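N-acetylglucosamine-6-phosphate deacetylase (PDB 1O12) probably catalyses removal of the acetyl group from N-acetylglucosamine 6-phosphate, using a single bound divalent metal ion per subunit. Local coordinates at residues A[59-63]-A[124-128]; A[186-190]-A[212-216]; A[205-210]-A[233-239]; A[259-264]-A[327-333]. One frame throughout, in Å; residues are numbered along the deposited sequence.

Interaction 1. Residues A[59-63]-A[124-128]. With FE (Fe (III) ion), chain C.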
loop_
_atom_site.group_PDB
_atom_site.type_symbol
_atom_site.label_atom_id
_atom_site.label_comp_id
_atom_site.label_asym_id
_atom_site.label_seq_id
_atom_site.Cartn_x
_atom_site.Cartn_y
_atom_site.Cartn_z
ATOM N N ASP A 59 -25.020 -0.845 6.410
ATOM C CA ASP A 59 -24.602 -1.377 5.114
ATOM C C ASP A 59 -25.008 -0.364 4.054
ATOM O O ASP A 59 -26.164 -0.298 3.660
ATOM C CB ASP A 59 -25.258 -2.731 4.811
ATOM C CG ASP A 59 -24.557 -3.467 3.670
ATOM O OD1 ASP A 59 -23.758 -2.810 2.979
ATOM O OD2 ASP A 59 -24.795 -4.676 3.451
ATOM N N PRO A 60 -24.037 0.422 3.557
ATOM C CA PRO A 60 -24.323 1.436 2.544
ATOM C C PRO A 60 -24.285 0.903 1.136
ATOM O O PRO A 60 -24.478 1.655 0.181
ATOM C CB PRO A 60 -23.227 2.462 2.795
ATOM C CG PRO A 60 -22.029 1.567 3.105
ATOM C CD PRO A 60 -22.627 0.507 4.015
ATOM N N HIS A 61 -24.046 -0.399 1.007
ATOM C CA HIS A 61 -23.933 -0.998 -0.314
ATOM C C HIS A 61 -24.456 -2.424 -0.364
ATOM O O HIS A 61 -23.699 -3.365 -0.134
ATOM C CB HIS A 61 -22.462 -0.980 -0.753
ATOM C CG HIS A 61 -22.268 -1.202 -2.214
ATOM N ND1 HIS A 61 -21.081 -0.928 -2.857
ATOM C CD2 HIS A 61 -23.108 -1.672 -3.167
ATOM C CE1 HIS A 61 -21.195 -1.217 -4.141
ATOM N NE2 HIS A 61 -22.416 -1.669 -4.356
ATOM N N ILE A 62 -25.746 -2.578 -0.657
ATOM C CA ILE A 62 -26.381 -3.892 -0.780
ATOM C C ILE A 62 -27.517 -3.790 -1.811
ATOM O O ILE A 62 -28.393 -2.937 -1.684
ATOM C CB ILE A 62 -26.947 -4.406 0.594
ATOM C CG1 ILE A 62 -27.822 -5.649 0.380
ATOM C CG2 ILE A 62 -27.730 -3.326 1.294
ATOM C CD1 ILE A 62 -28.333 -6.273 1.683
ATOM N N HIS A 63 -27.504 -4.678 -2.805
ATOM C CA HIS A 63 -28.504 -4.700 -3.878
ATOM C C HIS A 63 -29.798 -5.425 -3.503
ATOM O O HIS A 63 -30.895 -4.960 -3.780
ATOM C CB HIS A 63 -27.892 -5.378 -5.119
ATOM C CG HIS A 63 -26.603 -4.764 -5.554
ATOM N ND1 HIS A 63 -26.550 -3.606 -6.294
ATOM C CD2 HIS A 63 -25.318 -5.074 -5.251
ATOM C CE1 HIS A 63 -25.291 -3.224 -6.426
ATOM N NE2 HIS A 63 -24.523 -4.096 -5.799
ATOM N N VAL A 124 -31.334 5.564 -0.965
ATOM C CA VAL A 124 -30.867 4.826 -2.105
ATOM C C VAL A 124 -29.454 5.164 -2.514
ATOM O O VAL A 124 -29.082 6.332 -2.553
ATOM C CB VAL A 124 -31.819 5.063 -3.292
ATOM C CG1 VAL A 124 -31.215 4.514 -4.600
ATOM C CG2 VAL A 124 -33.153 4.395 -2.984
ATOM N N HIS A 125 -28.673 4.124 -2.800
ATOM C CA HIS A 125 -27.289 4.289 -3.257
ATOM C C HIS A 125 -27.322 3.973 -4.740
ATOM O O HIS A 125 -27.631 2.837 -5.163
ATOM C CB HIS A 125 -26.333 3.339 -2.518
ATOM C CG HIS A 125 -24.933 3.340 -3.051
ATOM N ND1 HIS A 125 -23.914 2.617 -2.459
ATOM C CD2 HIS A 125 -24.387 3.942 -4.135
ATOM C CE1 HIS A 125 -22.803 2.771 -3.159
ATOM N NE2 HIS A 125 -23.061 3.569 -4.182
ATOM N N LEU A 126 -27.044 5.014 -5.523
ATOM C CA LEU A 126 -27.060 4.907 -6.966
ATOM C C LEU A 126 -25.668 4.556 -7.486
ATOM O O LEU A 126 -24.803 5.434 -7.648
ATOM C CB LEU A 126 -27.572 6.224 -7.589
ATOM C CG LEU A 126 -28.990 6.729 -7.247
ATOM C CD1 LEU A 126 -29.176 8.151 -7.740
ATOM C CD2 LEU A 126 -30.030 5.851 -7.892
ATOM N N GLU A 127 -25.468 3.258 -7.711
ATOM C CA GLU A 127 -24.213 2.739 -8.232
ATOM C C GLU A 127 -24.385 2.711 -9.739
ATOM O O GLU A 127 -25.068 1.853 -10.275
ATOM C CB GLU A 127 -23.952 1.316 -7.731
ATOM C CG GLU A 127 -22.473 0.911 -7.805
ATOM C CD GLU A 127 -22.267 -0.582 -7.843
ATOM O OE1 GLU A 127 -22.773 -1.318 -6.971
ATOM O OE2 GLU A 127 -21.582 -1.036 -8.766
ATOM N N GLY A 128 -23.752 3.644 -10.421
ATOM C CA GLY A 128 -23.926 3.712 -11.852
ATOM C C GLY A 128 -25.090 4.679 -12.014
ATOM O O GLY A 128 -25.733 5.019 -11.024
HETATM FE FE FE C . -19.916 -2.457 -8.579
HETATM O O HOH W 1 -21.928 -4.251 -7.816
#

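Interaction 2. Residues A[186-190]-A[212-216]. With FE (Fe (III) ion), chain C.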
loop_
_atom_site.group_PDB
_atom_site.type_symbol
_atom_site.label_atom_id
_atom_site.label_comp_id
_atom_site.label_asym_id
_atom_site.label_seq_id
_atom_site.Cartn_x
_atom_site.Cartn_y
_atom_site.Cartn_z
ATOM N N ALA A 186 -16.053 7.277 -5.537
ATOM C CA ALA A 186 -15.402 6.899 -6.791
ATOM C C ALA A 186 -15.315 5.388 -6.907
ATOM O O ALA A 186 -14.974 4.693 -5.939
ATOM C CB ALA A 186 -14.007 7.515 -6.869
ATOM N N GLY A 187 -15.640 4.894 -8.099
ATOM C CA GLY A 187 -15.612 3.473 -8.387
ATOM C C GLY A 187 -15.927 3.229 -9.852
ATOM O O GLY A 187 -16.498 4.099 -10.525
ATOM N N HIS A 188 -15.540 2.046 -10.346
ATOM C CA HIS A 188 -15.749 1.644 -11.742
ATOM C C HIS A 188 -15.129 2.678 -12.650
ATOM O O HIS A 188 -15.772 3.203 -13.541
ATOM C CB HIS A 188 -17.239 1.520 -12.009
ATOM C CG HIS A 188 -17.882 0.418 -11.233
ATOM N ND1 HIS A 188 -17.664 -0.918 -11.519
ATOM C CD2 HIS A 188 -18.708 0.446 -10.158
ATOM C CE1 HIS A 188 -18.336 -1.664 -10.659
ATOM N NE2 HIS A 188 -18.977 -0.862 -9.822
ATOM N N SER A 189 -13.856 2.953 -12.416
ATOM C CA SER A 189 -13.153 3.981 -13.151
ATOM C C SER A 189 -11.719 3.638 -13.511
ATOM O O SER A 189 -11.098 2.777 -12.889
ATOM C CB SER A 189 -13.173 5.248 -12.297
ATOM O OG SER A 189 -12.003 6.029 -12.461
ATOM N N ILE A 190 -11.192 4.302 -14.536
ATOM C CA ILE A 190 -9.783 4.090 -14.898
ATOM C C ILE A 190 -9.035 5.383 -14.654
ATOM O O ILE A 190 -7.885 5.512 -15.015
ATOM C CB ILE A 190 -9.558 3.669 -16.379
ATOM C CG1 ILE A 190 -10.296 4.613 -17.322
ATOM C CG2 ILE A 190 -9.941 2.223 -16.573
ATOM C CD1 ILE A 190 -10.322 4.068 -18.758
ATOM N N ASN A 212 -11.767 -3.483 -6.368
ATOM C CA ASN A 212 -12.425 -4.031 -7.557
ATOM C C ASN A 212 -12.953 -2.897 -8.447
ATOM O O ASN A 212 -13.509 -1.912 -7.956
ATOM C CB ASN A 212 -13.594 -4.950 -7.174
ATOM C CG ASN A 212 -13.273 -5.881 -5.995
ATOM O OD1 ASN A 212 -13.727 -5.647 -4.862
ATOM N ND2 ASN A 212 -12.504 -6.944 -6.261
ATOM N N GLY A 213 -12.770 -3.028 -9.755
ATOM C CA GLY A 213 -13.269 -2.012 -10.678
ATOM C C GLY A 213 -12.415 -0.767 -10.796
ATOM O O GLY A 213 -12.926 0.328 -11.036
ATOM N N LEU A 214 -11.111 -0.923 -10.620
ATOM C CA LEU A 214 -10.195 0.205 -10.719
ATOM C C LEU A 214 -8.923 -0.220 -11.430
ATOM O O LEU A 214 -8.607 -1.419 -11.513
ATOM C CB LEU A 214 -9.846 0.714 -9.326
ATOM C CG LEU A 214 -11.048 1.158 -8.486
ATOM C CD1 LEU A 214 -10.737 0.907 -7.013
ATOM C CD2 LEU A 214 -11.377 2.629 -8.764
ATOM N N LYS A 215 -8.197 0.746 -11.975
ATOM C CA LYS A 215 -6.952 0.393 -12.613
ATOM C C LYS A 215 -6.031 0.078 -11.421
ATOM O O LYS A 215 -6.125 0.718 -10.364
ATOM C CB LYS A 215 -6.391 1.568 -13.405
ATOM C CG LYS A 215 -5.160 1.210 -14.227
ATOM C CD LYS A 215 -5.504 0.803 -15.671
ATOM C CE LYS A 215 -5.876 2.001 -16.538
ATOM N NZ LYS A 215 -6.366 1.553 -17.866
ATOM N N PRO A 216 -5.165 -0.940 -11.558
ATOM C CA PRO A 216 -4.241 -1.314 -10.489
ATOM C C PRO A 216 -3.239 -0.200 -10.157
ATOM O O PRO A 216 -3.173 0.847 -10.825
ATOM C CB PRO A 216 -3.536 -2.536 -11.062
ATOM C CG PRO A 216 -4.616 -3.174 -11.914
ATOM C CD PRO A 216 -5.211 -1.974 -12.610
HETATM FE FE FE C . -19.916 -2.457 -8.579
HETATM O O HOH W 2 -14.572 0.411 -8.013
#

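Interaction 3. Residues A[205-210]-A[233-239]. With FE (Fe (III) ion), chain C.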
loop_
_atom_site.group_PDB
_atom_site.type_symbol
_atom_site.label_atom_id
_atom_site.label_comp_id
_atom_site.label_asym_id
_atom_site.label_seq_id
_atom_site.Cartn_x
_atom_site.Cartn_y
_atom_site.Cartn_z
ATOM N N LYS A 205 -14.371 12.027 -0.810
ATOM C CA LYS A 205 -13.395 11.275 -0.039
ATOM C C LYS A 205 -13.730 9.805 0.212
ATOM O O LYS A 205 -13.447 9.258 1.276
ATOM C CB LYS A 205 -13.122 12.011 1.274
ATOM C CG LYS A 205 -12.565 13.406 1.069
ATOM C CD LYS A 205 -12.489 14.155 2.384
ATOM C CE LYS A 205 -11.785 15.506 2.242
ATOM N NZ LYS A 205 -11.685 16.172 3.584
ATOM N N ARG A 206 -14.272 9.145 -0.802
ATOM C CA ARG A 206 -14.641 7.758 -0.646
ATOM C C ARG A 206 -14.438 6.931 -1.941
ATOM O O ARG A 206 -14.611 7.437 -3.051
ATOM C CB ARG A 206 -16.108 7.746 -0.186
ATOM C CG ARG A 206 -16.697 6.438 0.265
ATOM C CD ARG A 206 -18.161 6.656 0.521
ATOM N NE ARG A 206 -18.794 5.522 1.154
ATOM C CZ ARG A 206 -19.083 4.365 0.558
ATOM N NH1 ARG A 206 -18.791 4.191 -0.723
ATOM N NH2 ARG A 206 -19.673 3.385 1.268
ATOM N N ILE A 207 -14.054 5.665 -1.791
ATOM C CA ILE A 207 -13.882 4.764 -2.935
ATOM C C ILE A 207 -14.795 3.506 -2.801
ATOM O O ILE A 207 -14.809 2.847 -1.747
ATOM C CB ILE A 207 -12.422 4.371 -3.078
ATOM C CG1 ILE A 207 -11.618 5.617 -3.460
ATOM C CG2 ILE A 207 -12.276 3.260 -4.136
ATOM C CD1 ILE A 207 -10.159 5.370 -3.662
ATOM N N THR A 208 -15.567 3.214 -3.860
ATOM C CA THR A 208 -16.532 2.101 -3.894
ATOM C C THR A 208 -15.841 0.746 -4.126
ATOM O O THR A 208 -15.021 0.594 -5.038
ATOM C CB THR A 208 -17.672 2.400 -4.970
ATOM O OG1 THR A 208 -18.371 3.581 -4.576
ATOM C CG2 THR A 208 -18.695 1.262 -5.088
ATOM N N HIS A 209 -16.232 -0.227 -3.303
ATOM C CA HIS A 209 -15.627 -1.566 -3.224
ATOM C C HIS A 209 -14.212 -1.658 -3.800
ATOM O O HIS A 209 -13.984 -2.146 -4.909
ATOM C CB HIS A 209 -16.543 -2.686 -3.771
ATOM C CG HIS A 209 -17.062 -2.453 -5.149
ATOM N ND1 HIS A 209 -16.301 -1.894 -6.148
ATOM C CD2 HIS A 209 -18.273 -2.712 -5.696
ATOM C CE1 HIS A 209 -17.024 -1.811 -7.252
ATOM N NE2 HIS A 209 -18.225 -2.299 -7.003
ATOM N N PHE A 210 -13.280 -1.130 -3.003
ATOM C CA PHE A 210 -11.844 -1.087 -3.286
ATOM C C PHE A 210 -11.283 -2.503 -3.130
ATOM O O PHE A 210 -11.572 -3.188 -2.147
ATOM C CB PHE A 210 -11.179 -0.152 -2.266
ATOM C CG PHE A 210 -9.678 -0.058 -2.383
ATOM C CD1 PHE A 210 -9.089 0.997 -3.073
ATOM C CD2 PHE A 210 -8.855 -1.013 -1.781
ATOM C CE1 PHE A 210 -7.719 1.108 -3.165
ATOM C CE2 PHE A 210 -7.478 -0.918 -1.864
ATOM C CZ PHE A 210 -6.902 0.145 -2.556
ATOM N N ASP A 233 -7.620 10.523 4.620
ATOM C CA ASP A 233 -9.031 10.762 4.909
ATOM C C ASP A 233 -10.018 10.276 3.836
ATOM O O ASP A 233 -11.173 10.682 3.839
ATOM C CB ASP A 233 -9.268 12.238 5.172
ATOM C CG ASP A 233 -8.812 13.074 4.046
ATOM O OD1 ASP A 233 -8.961 14.308 4.126
ATOM O OD2 ASP A 233 -8.293 12.479 3.070
ATOM N N VAL A 234 -9.550 9.442 2.917
ATOM C CA VAL A 234 -10.391 8.835 1.875
ATOM C C VAL A 234 -10.721 7.466 2.461
ATOM O O VAL A 234 -9.806 6.697 2.794
ATOM C CB VAL A 234 -9.613 8.570 0.550
ATOM C CG1 VAL A 234 -10.355 7.540 -0.291
ATOM C CG2 VAL A 234 -9.449 9.835 -0.228
ATOM N N LYS A 235 -11.997 7.141 2.597
ATOM C CA LYS A 235 -12.323 5.837 3.158
ATOM C C LYS A 235 -12.527 4.818 2.028
ATOM O O LYS A 235 -12.918 5.194 0.920
ATOM C CB LYS A 235 -13.571 5.933 4.040
ATOM C CG LYS A 235 -13.497 7.011 5.113
ATOM C CD LYS A 235 -14.577 6.786 6.169
ATOM C CE LYS A 235 -14.569 7.869 7.236
ATOM N NZ LYS A 235 -13.183 8.137 7.737
ATOM N N LEU A 236 -12.269 3.543 2.300
ATOM C CA LEU A 236 -12.418 2.531 1.274
ATOM C C LEU A 236 -13.424 1.495 1.692
ATOM O O LEU A 236 -13.359 0.978 2.810
ATOM C CB LEU A 236 -11.089 1.820 1.008
ATOM C CG LEU A 236 -9.806 2.647 0.868
ATOM C CD1 LEU A 236 -8.619 1.735 0.612
ATOM C CD2 LEU A 236 -9.981 3.636 -0.273
ATOM N N GLU A 237 -14.375 1.172 0.824
ATOM C CA GLU A 237 -15.291 0.142 1.240
ATOM C C GLU A 237 -14.675 -1.201 0.809
ATOM O O GLU A 237 -14.046 -1.293 -0.225
ATOM C CB GLU A 237 -16.723 0.406 0.704
ATOM C CG GLU A 237 -17.020 0.113 -0.725
ATOM C CD GLU A 237 -18.468 0.456 -1.115
ATOM O OE1 GLU A 237 -18.926 -0.082 -2.137
ATOM O OE2 GLU A 237 -19.149 1.264 -0.431
ATOM N N LEU A 238 -14.815 -2.220 1.646
ATOM C CA LEU A 238 -14.253 -3.528 1.364
ATOM C C LEU A 238 -15.279 -4.668 1.483
ATOM O O LEU A 238 -16.030 -4.732 2.448
ATOM C CB LEU A 238 -13.126 -3.830 2.347
ATOM C CG LEU A 238 -11.956 -2.918 2.686
ATOM C CD1 LEU A 238 -11.030 -3.723 3.625
ATOM C CD2 LEU A 238 -11.193 -2.456 1.428
ATOM N N ILE A 239 -15.304 -5.572 0.515
ATOM C CA ILE A 239 -16.213 -6.714 0.592
ATOM C C ILE A 239 -15.419 -7.873 1.202
ATOM O O ILE A 239 -14.602 -8.470 0.510
ATOM C CB ILE A 239 -16.719 -7.121 -0.805
ATOM C CG1 ILE A 239 -17.524 -5.976 -1.422
ATOM C CG2 ILE A 239 -17.560 -8.408 -0.711
ATOM C CD1 ILE A 239 -17.689 -6.098 -2.929
HETATM FE FE FE C . -19.916 -2.457 -8.579
HETATM O O HOH W 3 -14.068 -4.752 -1.802
#

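Interaction 4. Residues A[259-264]-A[327-333]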
loop_
_atom_site.group_PDB
_atom_site.type_symbol
_atom_site.label_atom_id
_atom_site.label_comp_id
_atom_site.label_asym_id
_atom_site.label_seq_id
_atom_site.Cartn_x
_atom_site.Cartn_y
_atom_site.Cartn_z
ATOM N N ALA A 259 -8.312 0.924 10.967
ATOM C CA ALA A 259 -9.774 0.846 11.120
ATOM C C ALA A 259 -10.493 2.114 10.669
ATOM O O ALA A 259 -11.556 2.052 10.068
ATOM C CB ALA A 259 -10.121 0.549 12.555
ATOM N N ASN A 260 -9.877 3.255 10.937
ATOM C CA ASN A 260 -10.420 4.570 10.589
ATOM C C ASN A 260 -10.685 4.803 9.098
ATOM O O ASN A 260 -11.476 5.670 8.752
ATOM C CB ASN A 260 -9.460 5.666 11.091
ATOM C CG ASN A 260 -8.827 5.326 12.459
ATOM O OD1 ASN A 260 -8.305 4.193 12.694
ATOM N ND2 ASN A 260 -8.860 6.303 13.371
ATOM N N GLY A 261 -10.034 4.049 8.211
ATOM C CA GLY A 261 -10.226 4.279 6.791
ATOM C C GLY A 261 -10.907 3.179 6.004
ATOM O O GLY A 261 -10.778 3.134 4.787
ATOM N N ILE A 262 -11.637 2.298 6.688
ATOM C CA ILE A 262 -12.328 1.187 6.028
ATOM C C ILE A 262 -13.821 1.126 6.347
ATOM O O ILE A 262 -14.244 1.268 7.489
ATOM C CB ILE A 262 -11.674 -0.137 6.411
ATOM C CG1 ILE A 262 -10.356 -0.290 5.664
ATOM C CG2 ILE A 262 -12.610 -1.286 6.158
ATOM C CD1 ILE A 262 -9.409 -1.278 6.353
ATOM N N VAL A 263 -14.620 0.914 5.319
ATOM C CA VAL A 263 -16.051 0.833 5.508
ATOM C C VAL A 263 -16.522 -0.549 5.113
ATOM O O VAL A 263 -16.405 -0.935 3.946
ATOM C CB VAL A 263 -16.754 1.889 4.660
ATOM C CG1 VAL A 263 -18.201 1.482 4.368
ATOM C CG2 VAL A 263 -16.748 3.186 5.403
ATOM N N LEU A 264 -17.040 -1.318 6.061
ATOM C CA LEU A 264 -17.500 -2.664 5.695
ATOM C C LEU A 264 -18.741 -2.528 4.826
ATOM O O LEU A 264 -19.553 -1.621 5.014
ATOM C CB LEU A 264 -17.777 -3.499 6.941
ATOM C CG LEU A 264 -16.786 -4.639 7.182
ATOM C CD1 LEU A 264 -15.416 -4.260 6.693
ATOM C CD2 LEU A 264 -16.745 -5.018 8.647
ATOM N N LYS A 327 -15.853 0.597 14.055
ATOM C CA LYS A 327 -15.639 1.698 13.133
ATOM C C LYS A 327 -15.934 1.256 11.720
ATOM O O LYS A 327 -16.636 1.942 10.985
ATOM C CB LYS A 327 -14.218 2.205 13.238
ATOM C CG LYS A 327 -13.872 2.740 14.601
ATOM C CD LYS A 327 -12.443 3.260 14.580
ATOM C CE LYS A 327 -12.108 4.029 15.827
ATOM N NZ LYS A 327 -10.812 4.737 15.624
ATOM N N VAL A 328 -15.420 0.081 11.361
ATOM C CA VAL A 328 -15.625 -0.443 10.032
ATOM C C VAL A 328 -17.030 -0.966 9.780
ATOM O O VAL A 328 -17.479 -0.993 8.638
ATOM C CB VAL A 328 -14.598 -1.561 9.696
ATOM C CG1 VAL A 328 -13.189 -1.026 9.907
ATOM C CG2 VAL A 328 -14.848 -2.838 10.535
ATOM N N SER A 329 -17.735 -1.368 10.834
ATOM C CA SER A 329 -19.079 -1.888 10.635
ATOM C C SER A 329 -20.187 -0.854 10.796
ATOM O O SER A 329 -21.305 -1.106 10.375
ATOM C CB SER A 329 -19.361 -3.087 11.540
ATOM O OG SER A 329 -19.343 -2.698 12.896
ATOM N N SER A 330 -19.910 0.295 11.396
ATOM C CA SER A 330 -20.969 1.305 11.509
ATOM C C SER A 330 -20.510 2.758 11.644
ATOM O O SER A 330 -20.951 3.613 10.892
ATOM C CB SER A 330 -21.937 0.975 12.671
ATOM O OG SER A 330 -21.410 1.354 13.943
ATOM N N TYR A 331 -19.632 3.036 12.596
ATOM C CA TYR A 331 -19.187 4.401 12.812
ATOM C C TYR A 331 -18.632 5.127 11.574
ATOM O O TYR A 331 -19.011 6.272 11.313
ATOM C CB TYR A 331 -18.160 4.455 13.955
ATOM C CG TYR A 331 -17.726 5.853 14.295
ATOM C CD1 TYR A 331 -18.635 6.778 14.828
ATOM C CD2 TYR A 331 -16.423 6.270 14.056
ATOM C CE1 TYR A 331 -18.258 8.085 15.116
ATOM C CE2 TYR A 331 -16.023 7.576 14.343
ATOM C CZ TYR A 331 -16.948 8.472 14.870
ATOM O OH TYR A 331 -16.555 9.755 15.142
ATOM N N ASN A 332 -17.741 4.488 10.820
ATOM C CA ASN A 332 -17.198 5.141 9.649
ATOM C C ASN A 332 -18.294 5.581 8.655
ATOM O O ASN A 332 -18.265 6.705 8.167
ATOM C CB ASN A 332 -16.143 4.251 8.970
ATOM C CG ASN A 332 -14.872 4.065 9.842
ATOM O OD1 ASN A 332 -14.602 4.862 10.751
ATOM N ND2 ASN A 332 -14.086 3.019 9.550
ATOM N N SER A 333 -19.280 4.732 8.382
ATOM C CA SER A 333 -20.344 5.113 7.444
ATOM C C SER A 333 -21.150 6.242 8.034
ATOM O O SER A 333 -21.503 7.189 7.345
ATOM C CB SER A 333 -21.312 3.958 7.185
ATOM O OG SER A 333 -20.642 2.809 6.742
HETATM O O HOH W 4 -20.244 0.161 7.226
#

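Interaction 1. Residues A[59-63]-A[124-128]
The carboxylate oxygen OE1 of E127 is where the two segments meet most closely. NE2 of H61 donates to it at 2.7 Å, in a rather bent bond (136° at the hydrogen) that comes from above the carboxylate plane, ring and carboxylate steeply inclined. H63 adds the edge of its ring: its CE1 lies 3.2 Å from the same OE1, near the imidazole plane, while its NE2 bonds to D267, a predicted active-site residue. The other oxygen of E127, OE2, binds the iron at 2.2 Å and hydrogen-bonds to H139 NE2. Glutamate thus suits the place by dividing its work, one oxygen for the metal, the other accepting from H61; this second-shell bond, together with the metal bond, probably limits the rotation of its carboxylate. ND1 of H61 pairs with E237, so this imidazole is held at both ends. H61 and H63 form the HxH motif that follows the first barrel strand in amidohydrolases, although the iron here is bound by E127, H188 and H209.

H125 makes the second link between the segments. A chi1 of 173°, which sets CG opposite the backbone N, carries the H125 ring across to P60, where ND1 donates to P60 O at 2.9 Å, nearly in the ring plane. Its CE1 edge faces the H61 ring in an edge-to-face pair, centroids 4.9 Å apart and planes at 56°. Strand 87-93 runs between strands 52-59 and 121-127, L91 touching P60 and T93 touching H125, while T163 of strand 159-164 bonds to H125 NE2.

Interaction 2. Residues A[186-190]-A[212-216]
H188 and G213 lie with their CA atoms 4.5 Å apart, in two loops of the amidohydrolase barrel that follow strands 183-186 and 206-207. The H188 side chain leaves its backbone pointing away from 212-216, and its ring binds the iron through NE2 at 2.2 Å, while ND1 is held by the carbonyl of K135. G213, with N212 a predicted substrate-binding residue, has no side chain, as its place demands: a CB would fall 3.3 Å from H188 ND1, and its backbone angles would also press a side chain against the carbonyl O of N212. Its carbonyl oxygen accepts from S189 N at 3.1 Å, tying the two loops next to the metal ligand. A water adds a second link, accepting from H188 N and donating to N212 O at 2.6 Å.

Farther out, K215 is bent at chi2 (93°) and chi3, which folds its end over I190, NZ 3.9 Å from I190 CG2; it also forms a long, weak ion pair with E134. With an alanine here, CB and CG2 of I190 would probably be less covered and E134 left without its weak partner. L214 CA makes a nearly straight CA-H...O contact with S189 O, 3.5 Å.

Interaction 3. Residues A[205-210]-A[233-239]
The methyl CD1 of L236 sits squarely over the F210 ring, 3.5 Å from its centroid, in a CH-pi contact. Phenylalanine offers a flat face and leucine a methyl branch that can lie on it; the other branch, CD2, turns to I207 and meets its CB at 3.8 Å. V234 extends this apolar row, its CG1 against CG1 of I207. L229 of helix 223-230 and V253 of helix 247-257 pack on the same side.

The backbones run parallel: K235 N donates to K205 O, I207 N to K235 O, E237 N to I207 O and F210 N to E237 O.

On the face opposite L236 the contact is polar. E237 CG lies between its backbone N and carbonyl carbon (chi1 77°), from where the extended chain carries OE2 to R206. OE2 receives R206 NH2 at 2.8 Å and NH1 at 3.0 Å, with the guanidinium and carboxylate planes 84° apart. NE of R206 pairs with E336. With an alanine in place of E237, NH1 and NH2 of R206 would lose a shared acceptor and ND1 of H61 its partner, which is likely to leave both groups less firmly oriented. H209 NE2 binds the iron at 2.3 Å. At the far end K205 NZ makes a weak salt bridge with D233 OD1, 3.3 Å, and D233 OD2 bonds to Y200 OH. Strand 206-207, helix 223-230 and strand 235-239 make a beta-alpha-beta unit of the TIM barrel, and the metal ligand H209 follows strand 206-207 on the C-terminal side, where amidohydrolases carry their active site.

Interaction 4. Residues A[259-264]-A[327-333]
The carboxamide of N332 works through its edge, spending its single nitrogen on two carbonyls of the segment 259-264. ND2 donates to A259 O at 2.8 Å and to I262 O at 2.7 Å, both acceptors lying close to the amide plane and the second bond fairly straight (162°). An asparagine suits this place because its NH2 has two hydrogens and a short stem; it spans the turn that leads into strand 262-264 and satisfies buried carbonyl oxygens on each side of it. Beside the amide, the V263 and N332 side chains run antiparallel, V263 CG2 3.8 Å from N332 CB.

The helix is locally widened. N332 N bonds to K327 O, five residues back, at 2.8 Å, a pi-type turn. V328 O turns instead to the strand, where L264 N donates to it at 2.6 Å. V328 is the hub of the apolar contact: a chi1 of -55° puts CG1 beside the backbone N, 3.8 Å from I262 CG2, and CG2 between N and the carbonyl carbon, 3.5 Å from L264 CD2. A beta-branched valine thus fills both directions with one short side chain. A water joins L264 O to the hydroxyl of S333.

The helix crosses the strand at a steep 109°, the two segment axes 5.7 Å apart at their closest. Strand 262-265 pairs with strand 235-239 on one side, L264 packs on F307 and F314 of helix 307-318, and S329 and S333 of helix 322-336 reach strand 52-59, so this helix bridges strands 262-265 and 52-59 of the barrel.

Read from the N terminus, interaction 1 comes first: 59-63 meets 124-128 and closes a loop of 60 residues holding strand 87-93 and two helices. Interactions 2 and 3 then cross, because 205-210 falls between 186-190 and 212-216, and 212-216 falls between 205-210 and 233-239; successive strand-helix units of the barrel are thereby interlocked. Interaction 4 opens after interaction 3 has closed, and its long loop brings helix 322-336 back to strand 262-265, which pairs directly with strand 235-239 of interaction 3. Interactions 1, 2 and 3 converge on the iron, whereas interaction 4 stands apart, the V263 side chain about 14 Å from the metal, and touches interaction 1 through P60.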